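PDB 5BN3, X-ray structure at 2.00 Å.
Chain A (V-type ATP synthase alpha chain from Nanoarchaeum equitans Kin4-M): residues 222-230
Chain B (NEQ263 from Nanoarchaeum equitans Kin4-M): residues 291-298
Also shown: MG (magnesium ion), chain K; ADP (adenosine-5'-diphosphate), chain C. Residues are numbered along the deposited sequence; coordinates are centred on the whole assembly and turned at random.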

# COMPACT_ATOMS: atom_id res chain seq x y z
N PRO A 222 -15.78 9.59 -15.07
CA PRO A 222 -15.16 8.39 -14.51
C PRO A 222 -16.18 7.52 -13.79
O PRO A 222 -17.15 8.03 -13.23
CB PRO A 222 -14.16 8.96 -13.50
CG PRO A 222 -14.81 10.22 -13.03
CD PRO A 222 -15.58 10.77 -14.21
N GLY A 223 -15.95 6.21 -13.81
CA GLY A 223 -16.81 5.26 -13.13
C GLY A 223 -16.22 3.87 -13.19
O GLY A 223 -15.40 3.58 -14.05
N PRO A 224 -16.63 2.99 -12.26
CA PRO A 224 -16.20 1.59 -12.32
C PRO A 224 -16.90 0.88 -13.48
O PRO A 224 -17.80 1.46 -14.08
CB PRO A 224 -16.68 1.02 -10.99
CG PRO A 224 -17.82 1.90 -10.59
CD PRO A 224 -17.46 3.27 -11.08
N PHE A 225 -16.50 -0.35 -13.79
CA PHE A 225 -17.16 -1.07 -14.88
C PHE A 225 -18.64 -1.31 -14.58
O PHE A 225 -19.01 -1.64 -13.45
CB PHE A 225 -16.44 -2.38 -15.24
CG PHE A 225 -16.54 -3.47 -14.20
CD1 PHE A 225 -17.64 -4.33 -14.17
CD2 PHE A 225 -15.52 -3.68 -13.29
CE1 PHE A 225 -17.72 -5.34 -13.23
CE2 PHE A 225 -15.60 -4.68 -12.35
CZ PHE A 225 -16.70 -5.52 -12.31
N GLY A 226 -19.49 -1.10 -15.58
CA GLY A 226 -20.92 -1.32 -15.43
C GLY A 226 -21.68 -0.15 -14.83
O GLY A 226 -22.88 -0.26 -14.58
N SER A 227 -20.99 0.97 -14.59
CA SER A 227 -21.64 2.12 -13.97
C SER A 227 -22.41 3.00 -14.96
O SER A 227 -23.28 3.78 -14.56
CB SER A 227 -20.64 2.95 -13.15
OG SER A 227 -19.64 3.51 -13.97
N GLY A 228 -22.08 2.89 -16.25
CA GLY A 228 -22.88 3.54 -17.27
C GLY A 228 -22.23 4.60 -18.14
O GLY A 228 -22.93 5.39 -18.77
N LYS A 229 -20.90 4.62 -18.19
CA LYS A 229 -20.15 5.60 -18.99
C LYS A 229 -20.53 5.57 -20.46
O LYS A 229 -20.80 6.60 -21.07
CB LYS A 229 -18.65 5.32 -18.91
CG LYS A 229 -17.97 5.57 -17.59
CD LYS A 229 -16.52 5.15 -17.72
CE LYS A 229 -16.21 3.93 -16.87
NZ LYS A 229 -17.09 2.76 -17.08
N THR A 230 -20.53 4.36 -21.03
CA THR A 230 -20.76 4.18 -22.46
C THR A 230 -22.17 4.60 -22.88
O THR A 230 -22.35 5.30 -23.88
CB THR A 230 -20.49 2.73 -22.89
OG1 THR A 230 -19.10 2.42 -22.71
CG2 THR A 230 -20.87 2.52 -24.35
N VAL B 291 -7.46 -8.86 -12.00
CA VAL B 291 -8.01 -9.81 -12.96
C VAL B 291 -9.54 -9.70 -13.13
O VAL B 291 -10.02 -9.53 -14.25
CB VAL B 291 -7.56 -11.26 -12.69
CG1 VAL B 291 -8.24 -12.22 -13.66
CG2 VAL B 291 -6.05 -11.38 -12.80
N PRO B 292 -10.32 -9.80 -12.04
CA PRO B 292 -11.76 -9.60 -12.26
C PRO B 292 -12.11 -8.17 -12.68
O PRO B 292 -13.09 -7.99 -13.41
CB PRO B 292 -12.38 -9.92 -10.90
CG PRO B 292 -11.27 -9.76 -9.91
CD PRO B 292 -10.03 -10.19 -10.64
N ASP B 293 -11.34 -7.18 -12.23
CA ASP B 293 -11.62 -5.80 -12.59
C ASP B 293 -11.44 -5.53 -14.08
O ASP B 293 -12.31 -4.94 -14.72
CB ASP B 293 -10.75 -4.84 -11.77
CG ASP B 293 -11.05 -3.39 -12.08
OD1 ASP B 293 -12.17 -2.93 -11.77
OD2 ASP B 293 -10.16 -2.69 -12.63
N LEU B 294 -10.32 -5.98 -14.64
CA LEU B 294 -10.07 -5.81 -16.07
C LEU B 294 -11.06 -6.63 -16.90
O LEU B 294 -11.53 -6.18 -17.94
CB LEU B 294 -8.63 -6.19 -16.43
CG LEU B 294 -7.52 -5.28 -15.91
CD1 LEU B 294 -6.17 -5.67 -16.50
CD2 LEU B 294 -7.82 -3.82 -16.19
N THR B 295 -11.38 -7.83 -16.42
CA THR B 295 -12.34 -8.69 -17.11
C THR B 295 -13.71 -8.04 -17.11
O THR B 295 -14.43 -8.08 -18.12
CB THR B 295 -12.41 -10.08 -16.45
OG1 THR B 295 -11.15 -10.74 -16.59
CG2 THR B 295 -13.50 -10.94 -17.10
N GLY B 296 -14.07 -7.42 -15.99
CA GLY B 296 -15.32 -6.68 -15.90
C GLY B 296 -15.40 -5.57 -16.93
O GLY B 296 -16.47 -5.33 -17.50
N TYR B 297 -14.28 -4.90 -17.17
CA TYR B 297 -14.22 -3.82 -18.16
C TYR B 297 -14.29 -4.31 -19.61
O TYR B 297 -14.43 -3.50 -20.53
CB TYR B 297 -12.95 -2.99 -17.97
CG TYR B 297 -13.04 -1.89 -16.94
CD1 TYR B 297 -13.90 -0.82 -17.11
CD2 TYR B 297 -12.24 -1.90 -15.80
CE1 TYR B 297 -13.98 0.20 -16.18
CE2 TYR B 297 -12.32 -0.89 -14.86
CZ TYR B 297 -13.19 0.15 -15.06
OH TYR B 297 -13.27 1.17 -14.13
N ILE B 298 -14.18 -5.62 -19.81
CA ILE B 298 -14.16 -6.17 -21.17
C ILE B 298 -15.40 -7.01 -21.51
O ILE B 298 -16.05 -6.76 -22.53
CB ILE B 298 -12.91 -7.04 -21.41
CG1 ILE B 298 -11.65 -6.20 -21.20
CG2 ILE B 298 -12.92 -7.61 -22.82
CD1 ILE B 298 -10.41 -7.02 -20.94
MG MG K . -18.31 1.02 -21.43
PB ADP C . -19.76 1.15 -18.49
O1B ADP C . -19.56 2.18 -17.42
O2B ADP C . -19.55 1.65 -19.89
O3B ADP C . -19.09 -0.17 -18.19
PA ADP C . -22.39 0.80 -19.60
O1A ADP C . -22.52 2.17 -20.22
O2A ADP C . -22.08 -0.38 -20.48
O3A ADP C . -21.34 0.86 -18.38
O5' ADP C . -23.76 0.50 -18.81
C5' ADP C . -23.85 -0.65 -17.97
C4' ADP C . -25.30 -1.12 -17.88
O4' ADP C . -26.12 -0.10 -17.30
C3' ADP C . -25.83 -1.42 -19.27
O3' ADP C . -26.37 -2.75 -19.29
C2' ADP C . -26.92 -0.40 -19.50
O2' ADP C . -28.07 -0.99 -20.11
C1' ADP C . -27.26 0.15 -18.13
N9 ADP C . -27.52 1.61 -18.22
C8 ADP C . -26.61 2.59 -18.11
N7 ADP C . -27.19 3.81 -18.25
C5 ADP C . -28.51 3.61 -18.45
C6 ADP C . -29.69 4.47 -18.67
N6 ADP C . -29.58 5.83 -18.70
N1 ADP C . -30.88 3.86 -18.83
C2 ADP C . -31.01 2.51 -18.80
N3 ADP C . -29.97 1.67 -18.61
C4 ADP C . -28.72 2.16 -18.43
O HOH W 1 -14.13 -1.01 -11.91
O HOH W 2 -19.91 -0.19 -21.97
O HOH W 3 -17.45 -0.36 -20.14
O HOH W 4 -16.70 2.29 -21.12
O HOH W 5 -17.21 0.32 -23.07

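Chain A presents a phosphate-gripping loop: a type II beta turn runs from Pro224(A) to Ser227(A), and Gly228(A) sits at the N-cap position, just before the helix that starts at Lys229(A). Chain B supplies a helical segment that begins earlier in the chain, and the backbones come closest where CA of Phe225(A) lies 5.2 Å from CA of Tyr297(B).

The backbone NH groups of Gly226(A), Gly228(A), Lys229(A) and Thr230(A) bond to ADP. Phe225(A) points toward chain B and makes most of the contact. Phe225(A), chi1 p, has the most area covered, 101 Å², and lays a ring face on Gly296(B), whose CA sits 3.7 Å from the centroid of the Phe225(A) ring, nearly on its normal. The place suits glycine, since an ideal CB on Gly296(B) would lie 2.6 Å from Phe225(A) CZ, a clash.

Tyr297(B) completes the grip. Its ring takes CB of Phe225(A) over one face, 3.7 Å from the Tyr297(B) centroid, and the Phe225(A) ring turns its edge to that face, planes at 71°. The phenol end reaches the turn, OH of Tyr297(B) lying 3.5 Å from Pro224(A) CA.

No direct hydrogen bond crosses; water 1 bridges instead, its O accepting from Phe225(A) N (3.1 Å) and donating to Asp293(B) OD1 (2.7 Å). The rule is aromatic packing on bare backbone, with a carboxylate one water away.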